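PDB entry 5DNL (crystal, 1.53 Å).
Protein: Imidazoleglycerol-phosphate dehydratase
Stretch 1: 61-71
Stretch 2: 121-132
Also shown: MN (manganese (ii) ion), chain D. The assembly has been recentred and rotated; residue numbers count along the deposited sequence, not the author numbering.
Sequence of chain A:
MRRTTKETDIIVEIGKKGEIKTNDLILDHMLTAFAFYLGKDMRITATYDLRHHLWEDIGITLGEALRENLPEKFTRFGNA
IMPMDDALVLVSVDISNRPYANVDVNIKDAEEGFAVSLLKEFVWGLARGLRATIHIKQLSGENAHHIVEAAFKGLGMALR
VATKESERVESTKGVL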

# COMPACT_ATOMS: atom_id res chain seq x y z
N THR A 61 38.67 14.56 29.28
CA THR A 61 39.95 14.56 30.02
C THR A 61 40.88 13.48 29.46
O THR A 61 42.08 13.72 29.28
CB THR A 61 39.71 14.37 31.53
OG1 THR A 61 38.74 15.30 31.98
CG2 THR A 61 41.01 14.60 32.32
N LEU A 62 40.34 12.31 29.16
CA LEU A 62 41.11 11.25 28.51
C LEU A 62 41.63 11.73 27.15
O LEU A 62 42.79 11.49 26.79
CB LEU A 62 40.26 9.98 28.34
CG LEU A 62 40.85 8.81 27.57
CD1 LEU A 62 42.14 8.31 28.20
CD2 LEU A 62 39.84 7.68 27.46
N GLY A 63 40.78 12.39 26.36
CA GLY A 63 41.23 12.94 25.09
C GLY A 63 42.37 13.94 25.23
O GLY A 63 43.33 13.90 24.46
N GLU A 64 42.23 14.84 26.18
CA GLU A 64 43.27 15.84 26.45
C GLU A 64 44.56 15.14 26.88
O GLU A 64 45.65 15.54 26.46
CB GLU A 64 42.82 16.79 27.54
CG GLU A 64 41.71 17.74 27.11
CD GLU A 64 41.23 18.62 28.25
OE1 GLU A 64 41.50 18.33 29.45
OE2 GLU A 64 40.56 19.61 27.97
N ALA A 65 44.42 14.09 27.68
CA ALA A 65 45.60 13.34 28.16
C ALA A 65 46.28 12.64 27.01
O ALA A 65 47.52 12.66 26.89
CB ALA A 65 45.23 12.36 29.26
N LEU A 66 45.50 12.03 26.12
CA LEU A 66 46.07 11.40 24.94
C LEU A 66 46.76 12.41 24.03
O LEU A 66 47.81 12.14 23.49
CB LEU A 66 45.00 10.64 24.15
CG LEU A 66 44.48 9.39 24.84
CD1 LEU A 66 43.12 9.00 24.29
CD2 LEU A 66 45.45 8.22 24.67
N ARG A 67 46.15 13.57 23.86
CA ARG A 67 46.71 14.63 23.04
C ARG A 67 48.06 15.11 23.61
O ARG A 67 49.03 15.22 22.86
CB ARG A 67 45.72 15.77 22.88
CG ARG A 67 46.26 17.05 22.26
CD ARG A 67 46.84 16.86 20.89
NE ARG A 67 45.80 16.59 19.89
CZ ARG A 67 45.98 16.66 18.58
NH1 ARG A 67 44.95 16.44 17.76
NH2 ARG A 67 47.18 16.92 18.05
N GLU A 68 48.10 15.34 24.92
CA GLU A 68 49.35 15.75 25.59
C GLU A 68 50.44 14.70 25.40
O GLU A 68 51.60 15.08 25.24
CB GLU A 68 49.07 15.99 27.07
CG GLU A 68 50.27 16.47 27.88
CD GLU A 68 49.91 16.61 29.34
OE1 GLU A 68 49.53 15.60 29.96
OE2 GLU A 68 50.00 17.73 29.86
N ASN A 69 50.08 13.42 25.38
CA ASN A 69 51.03 12.31 25.28
C ASN A 69 51.52 12.04 23.84
O ASN A 69 52.46 11.26 23.66
CB ASN A 69 50.37 11.06 25.88
CG ASN A 69 51.34 9.96 26.22
OD1 ASN A 69 51.25 8.86 25.66
ND2 ASN A 69 52.24 10.22 27.15
N LEU A 70 50.91 12.67 22.82
CA LEU A 70 51.24 12.33 21.45
C LEU A 70 52.66 12.77 21.15
O LEU A 70 53.06 13.85 21.57
CB LEU A 70 50.35 13.07 20.43
CG LEU A 70 48.94 12.55 20.19
CD1 LEU A 70 48.20 13.50 19.26
CD2 LEU A 70 49.00 11.15 19.59
N PRO A 71 53.39 11.95 20.39
CA PRO A 71 54.64 12.49 19.84
C PRO A 71 54.39 13.61 18.83
O PRO A 71 53.27 13.82 18.36
CB PRO A 71 55.28 11.29 19.15
CG PRO A 71 54.21 10.30 18.95
CD PRO A 71 53.13 10.57 19.95
N GLU A 121 28.13 10.43 24.49
CA GLU A 121 28.73 11.59 25.16
C GLU A 121 30.20 11.35 25.53
O GLU A 121 31.03 12.26 25.43
CB GLU A 121 27.87 12.05 26.33
CG GLU A 121 26.61 12.71 25.84
CD GLU A 121 26.91 13.94 25.02
OE1 GLU A 121 27.32 14.98 25.59
OE2 GLU A 121 26.81 13.84 23.78
N PHE A 122 30.54 10.12 25.90
CA PHE A 122 31.95 9.79 26.09
C PHE A 122 32.74 9.99 24.78
O PHE A 122 33.82 10.59 24.76
CB PHE A 122 32.12 8.35 26.59
CG PHE A 122 33.55 7.85 26.49
CD1 PHE A 122 34.47 8.16 27.48
CD2 PHE A 122 33.97 7.12 25.40
CE1 PHE A 122 35.80 7.74 27.37
CE2 PHE A 122 35.28 6.69 25.29
CZ PHE A 122 36.19 7.00 26.27
N VAL A 123 32.20 9.46 23.67
CA VAL A 123 32.90 9.51 22.38
C VAL A 123 33.03 10.94 21.88
O VAL A 123 34.10 11.35 21.40
CB VAL A 123 32.24 8.59 21.33
CG1 VAL A 123 32.94 8.73 19.99
CG2 VAL A 123 32.30 7.13 21.78
N TRP A 124 31.96 11.74 21.98
CA TRP A 124 32.06 13.15 21.64
C TRP A 124 33.05 13.89 22.52
O TRP A 124 33.79 14.75 22.03
CB TRP A 124 30.70 13.86 21.69
CG TRP A 124 30.01 13.95 20.37
CD1 TRP A 124 28.88 13.29 19.98
CD2 TRP A 124 30.41 14.76 19.27
NE1 TRP A 124 28.54 13.67 18.70
CE2 TRP A 124 29.46 14.57 18.24
CE3 TRP A 124 31.46 15.65 19.05
CZ2 TRP A 124 29.55 15.23 17.00
CZ3 TRP A 124 31.53 16.30 17.83
CH2 TRP A 124 30.59 16.09 16.83
N GLY A 125 33.07 13.55 23.81
CA GLY A 125 34.03 14.16 24.73
C GLY A 125 35.46 13.84 24.30
O GLY A 125 36.32 14.73 24.23
N LEU A 126 35.69 12.56 24.01
CA LEU A 126 36.98 12.11 23.53
C LEU A 126 37.38 12.79 22.22
O LEU A 126 38.52 13.26 22.05
CB LEU A 126 36.94 10.58 23.37
CG LEU A 126 38.18 9.86 22.87
CD1 LEU A 126 39.31 10.07 23.86
CD2 LEU A 126 37.93 8.38 22.65
N ALA A 127 36.45 12.89 21.28
CA ALA A 127 36.73 13.55 20.02
C ALA A 127 37.11 15.01 20.22
O ALA A 127 38.02 15.52 19.53
CB ALA A 127 35.54 13.45 19.07
N ARG A 128 36.40 15.69 21.12
CA ARG A 128 36.69 17.09 21.41
C ARG A 128 37.98 17.31 22.21
O ARG A 128 38.71 18.27 21.93
CB ARG A 128 35.50 17.74 22.11
CG ARG A 128 34.29 17.91 21.19
CD ARG A 128 33.07 18.33 21.96
NE ARG A 128 31.94 18.54 21.05
CZ ARG A 128 30.71 18.10 21.26
NH1 ARG A 128 30.37 17.48 22.39
NH2 ARG A 128 29.80 18.29 20.31
N GLY A 129 38.29 16.41 23.14
CA GLY A 129 39.52 16.56 23.96
C GLY A 129 40.77 16.20 23.21
O GLY A 129 41.80 16.90 23.32
N LEU A 130 40.71 15.13 22.43
CA LEU A 130 41.83 14.71 21.57
C LEU A 130 41.95 15.56 20.32
O LEU A 130 43.07 15.76 19.81
CB LEU A 130 41.71 13.22 21.23
CG LEU A 130 42.74 12.58 20.32
CD1 LEU A 130 44.15 12.75 20.90
CD2 LEU A 130 42.37 11.13 20.04
N ARG A 131 40.81 16.08 19.86
CA ARG A 131 40.64 16.82 18.59
C ARG A 131 40.83 15.86 17.43
O ARG A 131 41.86 15.84 16.74
CB ARG A 131 41.50 18.10 18.49
CG ARG A 131 41.40 18.94 19.76
CD ARG A 131 42.09 20.29 19.65
NE ARG A 131 43.45 20.24 19.14
CZ ARG A 131 44.57 20.15 19.85
NH1 ARG A 131 44.56 20.07 21.17
NH2 ARG A 131 45.74 20.14 19.22
N ALA A 132 39.80 15.02 17.26
CA ALA A 132 39.86 13.87 16.38
C ALA A 132 38.49 13.57 15.78
O ALA A 132 37.46 13.97 16.34
CB ALA A 132 40.37 12.65 17.13
MN MN D . 26.62 16.36 27.12
O HOH W 1 27.61 18.12 26.23

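The strongest polar link runs from a side chain on the first helix to the backbone at L130 and R131. R67 sends both NE and NH1 to a single carbonyl: R67 NE to L130 O and R67 NH1 to L130 O are each 2.9 Å, with angles at the hydrogen of 148° and 144°. L130 O lies near the plane of the guanidinium, at its edge, so one acceptor takes two donors. R67 NH1 also makes a weak hydrogen bond to R131 O at 3.3 Å. R131 is the first residue to leave helical phi/psi, with positive phi, and the R67 guanidinium meets the backbone at this turn. Arginine suits the place because its flat, donor-rich end can serve backbone carbonyls; its chi angles (t, p, p) fold the chain back to reach them.

With one edge spent on carbonyls, the face of the R67 guanidinium is left for stacking. The R131 guanidinium lies flat on it, centres 4.0 Å apart and planes 15° from parallel, with R67 CZ 3.5 Å from R131 NH2. Two like charges are thus brought close, R67 NE being 3.6 Å from R131 NH2. The pair is not left bare of acceptors: R67 has its carbonyls, and R131 NE is hydrogen-bonded elsewhere in the structure.

Behind this polar end, the rule is glycine against glycine. The helix axes approach to 6.6 Å at a crossing angle of -32°, and the CA atoms of G63 and L130 are only 4.0 Å apart. G63 C sits 3.4 Å from G129 C, and L130 CA makes a CA-H...O contact with G63 O at 3.4 Å. A CB on G63 would point toward the second helix and fall 2.6 Å from L130 N and 2.8 Å from L126 O, both clashes. An ideal CB on G129 would be tight, 3.1 Å from E64 N. Backbone packs directly on backbone, and the absent side chains are what permit it.

Leucines fill the space beside this close crossing. L126 points its CB sideways, but its end comes nearer: L126 CD1 lies 3.7 Å from G63 CA, covering the bare glycine, and 4.0 Å from L66 CD1. L130 CD1 packs against L66 CB at 4.0 Å. Farther toward the start of the second stretch, L62 CD2 meets the edge of the F122 ring, 3.9 Å from F122 CZ. L62, L126 and L130 share the t, p rotamer, and the apolar side chains in this packing are buried.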